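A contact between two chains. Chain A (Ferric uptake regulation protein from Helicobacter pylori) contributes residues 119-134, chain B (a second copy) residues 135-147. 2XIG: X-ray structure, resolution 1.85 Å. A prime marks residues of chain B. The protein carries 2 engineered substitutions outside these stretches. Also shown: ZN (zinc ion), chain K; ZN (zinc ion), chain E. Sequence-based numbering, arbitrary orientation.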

ATOM      1  N   ARG A 119     -30.569  -1.057  10.298  1.00 30.90           N
ATOM      2  CA  ARG A 119     -30.600  -0.670   8.898  1.00 27.03           C
ATOM      3  C   ARG A 119     -29.967  -1.733   8.008  1.00 26.97           C
ATOM      4  O   ARG A 119     -30.408  -1.935   6.879  1.00 29.96           O
ATOM      5  CB  ARG A 119     -29.921   0.690   8.692  1.00 32.43           C
ATOM      6  CG  ARG A 119     -29.919   1.168   7.243  1.00 34.24           C
ATOM      7  CD  ARG A 119     -31.332   1.239   6.686  1.00 35.55           C
ATOM      8  NE  ARG A 119     -31.348   1.538   5.257  1.00 32.26           N
ATOM      9  CZ  ARG A 119     -32.443   1.563   4.505  1.00 35.97           C
ATOM     10  NH1 ARG A 119     -33.630   1.302   5.042  1.00 34.58           N
ATOM     11  NH2 ARG A 119     -32.351   1.848   3.214  1.00 39.74           N
ATOM     12  N   GLN A 120     -28.936  -2.407   8.513  1.00 27.83           N
ATOM     13  CA  GLN A 120     -28.313  -3.507   7.777  1.00 28.11           C
ATOM     14  C   GLN A 120     -29.345  -4.595   7.495  1.00 30.93           C
ATOM     15  O   GLN A 120     -29.313  -5.250   6.456  1.00 34.67           O
ATOM     16  CB  GLN A 120     -27.147  -4.105   8.571  1.00 28.26           C
ATOM     17  CG  GLN A 120     -25.932  -3.195   8.699  1.00 32.08           C
ATOM     18  CD  GLN A 120     -24.875  -3.760   9.635  1.00 31.96           C
ATOM     19  OE1 GLN A 120     -25.120  -4.719  10.369  1.00 35.83           O
ATOM     20  NE2 GLN A 120     -23.695  -3.163   9.615  1.00 32.97           N
ATOM     21  N   ASN A 121     -30.259  -4.791   8.434  1.00 33.40           N
ATOM     22  CA  ASN A 121     -31.294  -5.799   8.265  1.00 38.44           C
ATOM     23  C   ASN A 121     -32.344  -5.377   7.241  1.00 38.34           C
ATOM     24  O   ASN A 121     -32.795  -6.194   6.436  1.00 37.28           O
ATOM     25  CB  ASN A 121     -31.915  -6.165   9.613  1.00 42.63           C
ATOM     26  CG  ASN A 121     -31.040  -7.114  10.408  1.00 51.27           C
ATOM     27  OD1 ASN A 121     -30.836  -8.263  10.012  1.00 55.37           O
ATOM     28  ND2 ASN A 121     -30.517  -6.640  11.533  1.00 54.91           N
ATOM     29  N   GLU A 122     -32.705  -4.096   7.252  1.00 37.68           N
ATOM     30  CA  GLU A 122     -33.645  -3.558   6.271  1.00 38.41           C
ATOM     31  C   GLU A 122     -33.075  -3.651   4.855  1.00 35.35           C
ATOM     32  O   GLU A 122     -33.794  -3.939   3.898  1.00 32.51           O
ATOM     33  CB  GLU A 122     -33.992  -2.101   6.589  1.00 43.74           C
ATOM     34  CG  GLU A 122     -34.672  -1.885   7.931  1.00 55.00           C
ATOM     35  CD  GLU A 122     -35.176  -0.460   8.116  1.00 62.13           C
ATOM     36  OE1 GLU A 122     -34.408   0.495   7.856  1.00 59.80           O
ATOM     37  OE2 GLU A 122     -36.345  -0.298   8.529  1.00 64.44           O
ATOM     38  N   VAL A 123     -31.778  -3.394   4.729  1.00 35.21           N
ATOM     39  CA  VAL A 123     -31.117  -3.387   3.426  1.00 35.70           C
ATOM     40  C   VAL A 123     -31.085  -4.776   2.793  1.00 36.92           C
ATOM     41  O   VAL A 123     -31.345  -4.932   1.600  1.00 37.32           O
ATOM     42  CB  VAL A 123     -29.687  -2.817   3.534  1.00 35.49           C
ATOM     43  CG1 VAL A 123     -28.883  -3.111   2.280  1.00 35.34           C
ATOM     44  CG2 VAL A 123     -29.742  -1.321   3.813  1.00 33.39           C
ATOM     45  N   VAL A 124     -30.769  -5.786   3.594  1.00 36.03           N
ATOM     46  CA  VAL A 124     -30.695  -7.148   3.083  1.00 37.25           C
ATOM     47  C   VAL A 124     -32.078  -7.681   2.697  1.00 38.76           C
ATOM     48  O   VAL A 124     -32.208  -8.484   1.777  1.00 36.59           O
ATOM     49  CB  VAL A 124     -29.993  -8.088   4.074  1.00 43.49           C
ATOM     50  CG1 VAL A 124     -30.000  -9.509   3.555  1.00 47.66           C
ATOM     51  CG2 VAL A 124     -28.565  -7.624   4.298  1.00 41.10           C
ATOM     52  N   LYS A 125     -33.111  -7.210   3.386  1.00 40.98           N
ATOM     53  CA  LYS A 125     -34.476  -7.636   3.090  1.00 46.75           C
ATOM     54  C   LYS A 125     -34.881  -7.227   1.677  1.00 47.75           C
ATOM     55  O   LYS A 125     -35.672  -7.908   1.025  1.00 47.37           O
ATOM     56  CB  LYS A 125     -35.460  -7.064   4.116  1.00 47.01           C
ATOM     57  N   LYS A 126     -34.328  -6.115   1.207  1.00 47.65           N
ATOM     58  CA  LYS A 126     -34.606  -5.634  -0.140  1.00 46.24           C
ATOM     59  C   LYS A 126     -34.204  -6.663  -1.190  1.00 44.88           C
ATOM     60  O   LYS A 126     -34.772  -6.708  -2.279  1.00 46.54           O
ATOM     61  CB  LYS A 126     -33.868  -4.322  -0.394  1.00 51.24           C
ATOM     62  CG  LYS A 126     -34.197  -3.228   0.600  1.00 55.46           C
ATOM     63  CD  LYS A 126     -33.479  -1.943   0.241  1.00 60.37           C
ATOM     64  CE  LYS A 126     -33.988  -0.780   1.067  1.00 64.27           C
ATOM     65  NZ  LYS A 126     -33.521   0.514   0.501  1.00 66.82           N
ATOM     66  N   TYR A 127     -33.216  -7.487  -0.863  1.00 39.68           N
ATOM     67  CA  TYR A 127     -32.758  -8.522  -1.780  1.00 39.33           C
ATOM     68  C   TYR A 127     -33.313  -9.877  -1.368  1.00 43.26           C
ATOM     69  O   TYR A 127     -32.948 -10.915  -1.926  1.00 40.84           O
ATOM     70  CB  TYR A 127     -31.232  -8.556  -1.815  1.00 39.52           C
ATOM     71  CG  TYR A 127     -30.637  -7.205  -2.137  1.00 40.49           C
ATOM     72  CD1 TYR A 127     -30.418  -6.817  -3.451  1.00 41.09           C
ATOM     73  CD2 TYR A 127     -30.320  -6.309  -1.125  1.00 41.78           C
ATOM     74  CE1 TYR A 127     -29.882  -5.575  -3.747  1.00 41.70           C
ATOM     75  CE2 TYR A 127     -29.789  -5.070  -1.411  1.00 41.62           C
ATOM     76  CZ  TYR A 127     -29.573  -4.706  -2.723  1.00 43.63           C
ATOM     77  OH  TYR A 127     -29.039  -3.467  -3.007  1.00 44.79           O
ATOM     78  N   GLN A 128     -34.205  -9.855  -0.388  1.00 44.54           N
ATOM     79  CA  GLN A 128     -34.782 -11.085   0.124  1.00 50.93           C
ATOM     80  C   GLN A 128     -33.676 -12.093   0.441  1.00 49.37           C
ATOM     81  O   GLN A 128     -33.817 -13.291   0.198  1.00 49.49           O
ATOM     82  CB  GLN A 128     -35.785 -11.660  -0.879  1.00 58.32           C
ATOM     83  CG  GLN A 128     -36.882 -10.675  -1.266  1.00 67.00           C
ATOM     84  CD  GLN A 128     -38.124 -11.356  -1.816  1.00 77.21           C
ATOM     85  OE1 GLN A 128     -38.057 -12.461  -2.357  1.00 80.80           O
ATOM     86  NE2 GLN A 128     -39.268 -10.696  -1.680  1.00 79.96           N
ATOM     87  N   ALA A 129     -32.569 -11.589   0.980  1.00 42.15           N
ATOM     88  CA  ALA A 129     -31.495 -12.441   1.474  1.00 40.37           C
ATOM     89  C   ALA A 129     -31.550 -12.510   3.000  1.00 39.15           C
ATOM     90  O   ALA A 129     -32.187 -11.677   3.646  1.00 41.43           O
ATOM     91  CB  ALA A 129     -30.147 -11.922   1.009  1.00 40.46           C
ATOM     92  N   LYS A 130     -30.881 -13.509   3.570  1.00 35.09           N
ATOM     93  CA  LYS A 130     -30.856 -13.693   5.015  1.00 31.81           C
ATOM     94  C   LYS A 130     -29.498 -13.319   5.591  1.00 27.73           C
ATOM     95  O   LYS A 130     -28.491 -13.945   5.266  1.00 28.05           O
ATOM     96  CB  LYS A 130     -31.167 -15.148   5.359  1.00 34.05           C
ATOM     97  CG  LYS A 130     -31.149 -15.463   6.850  1.00 36.58           C
ATOM     98  CD  LYS A 130     -31.210 -16.972   7.064  1.00 35.92           C
ATOM     99  CE  LYS A 130     -31.160 -17.342   8.529  1.00 38.19           C
ATOM    100  NZ  LYS A 130     -32.370 -16.859   9.246  1.00 41.94           N
ATOM    101  N   LEU A 131     -29.477 -12.313   6.462  1.00 26.69           N
ATOM    102  CA  LEU A 131     -28.227 -11.855   7.065  1.00 26.44           C
ATOM    103  C   LEU A 131     -27.690 -12.850   8.082  1.00 27.57           C
ATOM    104  O   LEU A 131     -28.332 -13.128   9.099  1.00 26.79           O
ATOM    105  CB  LEU A 131     -28.409 -10.495   7.732  1.00 27.80           C
ATOM    106  CG  LEU A 131     -27.123  -9.889   8.303  1.00 26.79           C
ATOM    107  CD1 LEU A 131     -26.064  -9.741   7.212  1.00 24.62           C
ATOM    108  CD2 LEU A 131     -27.412  -8.545   8.958  1.00 22.54           C
ATOM    109  N   ILE A 132     -26.506 -13.378   7.806  1.00 25.71           N
ATOM    110  CA  ILE A 132     -25.864 -14.330   8.698  1.00 21.79           C
ATOM    111  C   ILE A 132     -24.880 -13.617   9.615  1.00 22.01           C
ATOM    112  O   ILE A 132     -24.853 -13.861  10.814  1.00 23.86           O
ATOM    113  CB  ILE A 132     -25.120 -15.419   7.903  1.00 27.19           C
ATOM    114  CG1 ILE A 132     -26.105 -16.227   7.051  1.00 22.82           C
ATOM    115  CG2 ILE A 132     -24.288 -16.301   8.823  1.00 25.88           C
ATOM    116  CD1 ILE A 132     -27.299 -16.781   7.821  1.00 27.10           C
ATOM    117  N   SER A 133     -24.070 -12.729   9.048  1.00 24.42           N
ATOM    118  CA  SER A 133     -23.107 -11.978   9.840  1.00 19.83           C
ATOM    119  C   SER A 133     -22.590 -10.798   9.035  1.00 20.65           C
ATOM    120  O   SER A 133     -22.886 -10.661   7.852  1.00 17.38           O
ATOM    121  CB  SER A 133     -21.927 -12.863  10.243  1.00 23.53           C
ATOM    122  OG  SER A 133     -21.129 -13.181   9.117  1.00 24.18           O
ATOM    123  N   HIS A 134     -21.807  -9.946   9.679  1.00 17.75           N
ATOM    124  CA  HIS A 134     -21.192  -8.852   8.947  1.00 15.36           C
ATOM    125  C   HIS A 134     -19.849  -8.494   9.545  1.00 15.98           C
ATOM    126  O   HIS A 134     -19.485  -8.948  10.628  1.00 21.89           O
ATOM    127  CB  HIS A 134     -22.116  -7.631   8.918  1.00 17.93           C
ATOM    128  CG  HIS A 134     -22.428  -7.088  10.271  1.00 20.06           C
ATOM    129  ND1 HIS A 134     -23.390  -7.641  11.090  1.00 20.44           N
ATOM    130  CD2 HIS A 134     -21.895  -6.051  10.960  1.00 20.71           C
ATOM    131  CE1 HIS A 134     -23.439  -6.965  12.224  1.00 22.27           C
ATOM    132  NE2 HIS A 134     -22.548  -5.992  12.167  1.00 24.04           N
TER
ATOM    133  N   ASP B 135     -14.656  -0.497   5.508  1.00 17.36           N
ATOM    134  CA  ASP B 135     -14.672  -1.801   4.894  1.00 18.98           C
ATOM    135  C   ASP B 135     -15.877  -2.457   5.526  1.00 23.08           C
ATOM    136  O   ASP B 135     -15.937  -2.618   6.736  1.00 23.29           O
ATOM    137  CB  ASP B 135     -13.388  -2.552   5.237  1.00 31.63           C
ATOM    138  CG  ASP B 135     -13.344  -3.945   4.639  1.00 51.41           C
ATOM    139  OD1 ASP B 135     -14.233  -4.289   3.827  1.00 53.48           O
ATOM    140  OD2 ASP B 135     -12.410  -4.699   4.988  1.00 60.20           O
ATOM    141  N   MET B 136     -16.853  -2.798   4.706  1.00 24.81           N
ATOM    142  CA  MET B 136     -18.124  -3.235   5.232  1.00 26.31           C
ATOM    143  C   MET B 136     -18.644  -4.325   4.337  1.00 22.07           C
ATOM    144  O   MET B 136     -18.814  -4.128   3.136  1.00 21.90           O
ATOM    145  CB  MET B 136     -19.074  -2.043   5.237  1.00 32.59           C
ATOM    146  CG  MET B 136     -20.251  -2.176   6.150  1.00 42.22           C
ATOM    147  SD  MET B 136     -21.634  -2.934   5.313  1.00 67.46           S
ATOM    148  CE  MET B 136     -22.969  -2.001   6.052  1.00 63.58           C
ATOM    149  N   LYS B 137     -18.873  -5.497   4.905  1.00 21.56           N
ATOM    150  CA  LYS B 137     -19.473  -6.548   4.121  1.00 24.08           C
ATOM    151  C   LYS B 137     -20.473  -7.316   4.946  1.00 21.56           C
ATOM    152  O   LYS B 137     -20.308  -7.486   6.144  1.00 17.67           O
ATOM    153  CB  LYS B 137     -18.422  -7.467   3.496  1.00 34.92           C
ATOM    154  CG  LYS B 137     -17.418  -8.052   4.456  1.00 36.60           C
ATOM    155  CD  LYS B 137     -16.067  -8.203   3.767  1.00 38.75           C
ATOM    156  CE  LYS B 137     -15.008  -8.670   4.745  1.00 42.08           C
ATOM    157  NZ  LYS B 137     -13.697  -8.014   4.481  1.00 46.40           N
ATOM    158  N   MET B 138     -21.533  -7.740   4.283  1.00 21.29           N
ATOM    159  CA  MET B 138     -22.582  -8.496   4.936  1.00 21.59           C
ATOM    160  C   MET B 138     -22.649  -9.860   4.303  1.00 23.13           C
ATOM    161  O   MET B 138     -22.770  -9.980   3.086  1.00 23.56           O
ATOM    162  CB  MET B 138     -23.912  -7.763   4.794  1.00 27.37           C
ATOM    163  CG  MET B 138     -23.891  -6.401   5.457  1.00 30.43           C
ATOM    164  SD  MET B 138     -25.531  -5.708   5.685  1.00 40.23           S
ATOM    165  CE  MET B 138     -25.961  -5.272   4.002  1.00 28.88           C
ATOM    166  N   PHE B 139     -22.555 -10.892   5.135  1.00 25.16           N
ATOM    167  CA  PHE B 139     -22.573 -12.262   4.661  1.00 25.26           C
ATOM    168  C   PHE B 139     -23.987 -12.819   4.814  1.00 23.93           C
ATOM    169  O   PHE B 139     -24.600 -12.705   5.880  1.00 24.18           O
ATOM    170  CB  PHE B 139     -21.568 -13.099   5.446  1.00 24.07           C
ATOM    171  CG  PHE B 139     -20.139 -12.647   5.282  1.00 22.49           C
ATOM    172  CD1 PHE B 139     -19.373 -13.087   4.214  1.00 30.22           C
ATOM    173  CD2 PHE B 139     -19.559 -11.794   6.210  1.00 23.88           C
ATOM    174  CE1 PHE B 139     -18.051 -12.675   4.067  1.00 27.83           C
ATOM    175  CE2 PHE B 139     -18.247 -11.385   6.069  1.00 26.18           C
ATOM    176  CZ  PHE B 139     -17.493 -11.826   4.997  1.00 27.05           C
ATOM    177  N   VAL B 140     -24.507 -13.403   3.741  1.00 28.07           N
ATOM    178  CA  VAL B 140     -25.911 -13.783   3.707  1.00 27.66           C
ATOM    179  C   VAL B 140     -26.145 -15.169   3.113  1.00 25.17           C
ATOM    180  O   VAL B 140     -25.230 -15.805   2.585  1.00 22.33           O
ATOM    181  CB  VAL B 140     -26.724 -12.765   2.876  1.00 27.62           C
ATOM    182  CG1 VAL B 140     -26.484 -11.342   3.374  1.00 26.14           C
ATOM    183  CG2 VAL B 140     -26.359 -12.876   1.396  1.00 23.95           C
ATOM    184  N   TRP B 141     -27.381 -15.642   3.237  1.00 27.81           N
ATOM    185  CA  TRP B 141     -27.881 -16.696   2.372  1.00 27.91           C
ATOM    186  C   TRP B 141     -28.794 -15.994   1.378  1.00 30.71           C
ATOM    187  O   TRP B 141     -29.787 -15.375   1.774  1.00 32.57           O
ATOM    188  CB  TRP B 141     -28.674 -17.757   3.158  1.00 25.64           C
ATOM    189  CG  TRP B 141     -27.849 -18.560   4.134  1.00 25.08           C
ATOM    190  CD1 TRP B 141     -26.487 -18.632   4.198  1.00 26.34           C
ATOM    191  CD2 TRP B 141     -28.342 -19.440   5.158  1.00 28.43           C
ATOM    192  NE1 TRP B 141     -26.101 -19.480   5.214  1.00 30.19           N
ATOM    193  CE2 TRP B 141     -27.224 -19.993   5.816  1.00 28.52           C
ATOM    194  CE3 TRP B 141     -29.621 -19.805   5.592  1.00 30.84           C
ATOM    195  CZ2 TRP B 141     -27.342 -20.890   6.879  1.00 28.30           C
ATOM    196  CZ3 TRP B 141     -29.740 -20.698   6.648  1.00 30.18           C
ATOM    197  CH2 TRP B 141     -28.608 -21.229   7.277  1.00 28.59           C
ATOM    198  N   CYS B 142     -28.455 -16.068   0.094  1.00 33.04           N
ATOM    199  CA  CYS B 142     -29.242 -15.383  -0.925  1.00 40.34           C
ATOM    200  C   CYS B 142     -30.587 -16.071  -1.146  1.00 43.35           C
ATOM    201  O   CYS B 142     -30.759 -17.255  -0.837  1.00 35.85           O
ATOM    202  CB  CYS B 142     -28.465 -15.254  -2.244  1.00 43.09           C
ATOM    203  SG  CYS B 142     -28.131 -16.793  -3.144  1.00 29.42           S
ATOM    204  N   LYS B 143     -31.535 -15.307  -1.677  1.00 47.38           N
ATOM    205  CA  LYS B 143     -32.891 -15.782  -1.904  1.00 52.30           C
ATOM    206  C   LYS B 143     -32.921 -17.076  -2.704  1.00 51.37           C
ATOM    207  O   LYS B 143     -33.711 -17.975  -2.417  1.00 52.13           O
ATOM    208  CB  LYS B 143     -33.703 -14.705  -2.620  1.00 59.46           C
ATOM    209  CG  LYS B 143     -34.955 -15.210  -3.300  1.00 65.42           C
ATOM    210  CD  LYS B 143     -35.682 -14.069  -3.990  1.00 69.75           C
ATOM    211  CE  LYS B 143     -36.895 -14.563  -4.758  1.00 73.02           C
ATOM    212  NZ  LYS B 143     -37.790 -13.438  -5.153  1.00 73.48           N
ATOM    213  N   GLU B 144     -32.054 -17.170  -3.705  1.00 48.16           N
ATOM    214  CA  GLU B 144     -31.996 -18.356  -4.549  1.00 51.80           C
ATOM    215  C   GLU B 144     -31.428 -19.558  -3.800  1.00 56.23           C
ATOM    216  O   GLU B 144     -31.888 -20.683  -3.982  1.00 57.98           O
ATOM    217  CB  GLU B 144     -31.196 -18.077  -5.824  1.00 52.46           C
ATOM    218  CG  GLU B 144     -31.971 -17.289  -6.869  1.00 60.77           C
ATOM    219  CD  GLU B 144     -32.216 -15.844  -6.464  1.00 68.02           C
ATOM    220  OE1 GLU B 144     -31.331 -15.246  -5.814  1.00 67.31           O
ATOM    221  OE2 GLU B 144     -33.290 -15.302  -6.804  1.00 72.04           O
ATOM    222  N   CYS B 145     -30.437 -19.318  -2.951  1.00 55.66           N
ATOM    223  CA  CYS B 145     -29.845 -20.397  -2.171  1.00 53.30           C
ATOM    224  C   CYS B 145     -30.767 -20.850  -1.051  1.00 53.83           C
ATOM    225  O   CYS B 145     -30.604 -21.938  -0.501  1.00 56.15           O
ATOM    226  CB  CYS B 145     -28.487 -19.981  -1.608  1.00 53.32           C
ATOM    227  SG  CYS B 145     -27.139 -20.221  -2.775  1.00 38.99           S
ATOM    228  N   GLN B 146     -31.735 -20.008  -0.715  1.00 50.39           N
ATOM    229  CA  GLN B 146     -32.703 -20.349   0.311  1.00 51.28           C
ATOM    230  C   GLN B 146     -33.825 -21.180  -0.292  1.00 56.58           C
ATOM    231  O   GLN B 146     -34.354 -22.082   0.354  1.00 54.45           O
ATOM    232  CB  GLN B 146     -33.241 -19.087   0.985  1.00 48.06           C
ATOM    233  CG  GLN B 146     -32.245 -18.467   1.947  1.00 47.31           C
ATOM    234  CD  GLN B 146     -32.811 -17.292   2.708  1.00 48.86           C
ATOM    235  OE1 GLN B 146     -33.041 -16.222   2.144  1.00 51.32           O
ATOM    236  NE2 GLN B 146     -33.024 -17.478   4.003  1.00 43.71           N
ATOM    237  N   GLU B 147     -34.175 -20.877  -1.537  1.00 63.49           N
ATOM    238  CA  GLU B 147     -35.150 -21.673  -2.269  1.00 74.61           C
ATOM    239  C   GLU B 147     -34.588 -23.063  -2.531  1.00 80.34           C
ATOM    240  O   GLU B 147     -35.317 -24.051  -2.517  1.00 81.27           O
ATOM    241  CB  GLU B 147     -35.511 -20.994  -3.589  1.00 80.42           C
ATOM    242  CG  GLU B 147     -36.497 -19.852  -3.433  1.00 85.79           C
ATOM    243  CD  GLU B 147     -36.579 -18.980  -4.669  1.00 89.81           C
ATOM    244  OE1 GLU B 147     -35.749 -19.160  -5.586  1.00 89.76           O
ATOM    245  OE2 GLU B 147     -37.472 -18.109  -4.720  1.00 91.71           O
TER
HETATM  246 ZN    ZN K1152     -26.317 -17.964  -2.866  1.00 35.60          ZN
HETATM  247 ZN    ZN E1149     -22.169  -4.596  13.744  1.00 24.20          ZN
HETATM  248  O   HOH W   1     -30.838 -12.302  -2.164  1.00 32.69           O

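This contact is an antiparallel β-sheet formed between two copies of the protein, interrupted by a bulge and backed on one face by apolar packing against a helix. The pairing rests on the backbone: Lys130 N donates to Trp141′ O (2.8 Å, N-H...O angle 169°), and Trp141′ N returns a bond to Lys130 O (2.9 Å, 154°). Farther along, Phe139′ N donates to Ser133 O (2.7 Å, 160°). Between these rungs the register shifts by one residue, since Leu131 pairs with Val140′ but Ser133 with Phe139′. The extra residue is Ile132, whose phi/psi of -96/-46° departs from extended geometry. As a result, two successive amides converge on one carbonyl: Ile132 N lies 2.8 Å and Ser133 N 3.2 Å from Phe139′ O, both as hydrogen bonds.

The bulge also turns the Ile132 side chain toward the partner strand, where its CD1 sits 3.8 Å from the centroid of the Trp141′ five-membered ring and 10° off the normal, a CH-pi contact over the face. Lys130 shares that side of the sheet, with its CD 3.6 Å from Trp141′ CE3.

On the face carrying Leu131, Val140′ and Met138′, contacts are apolar. Met138′ reaches the helix, placing its CE 3.5 Å from Val124 CG2 and 4.0 Å from Val123 CG1, while its SD lies 3.7 Å from Gln120 CB. Val140′ CG2 approaches Ala129 CB at 3.9 Å, and Leu131 CD1 lies 3.8 Å from Met138′ CB.

Beyond the strand pairing, polar contacts take over. Lys143′ NZ donates to Gln128 OE1 (3.0 Å), and one water bridges the backbones, donating to Tyr127 O (2.5 Å) and accepting from Lys143′ N (3.1 Å). Next to Lys143′, Cys142′ SG binds a zinc ion (ZN) at 2.2 Å, joined by Cys145′ SG at 2.4 Å from ZN.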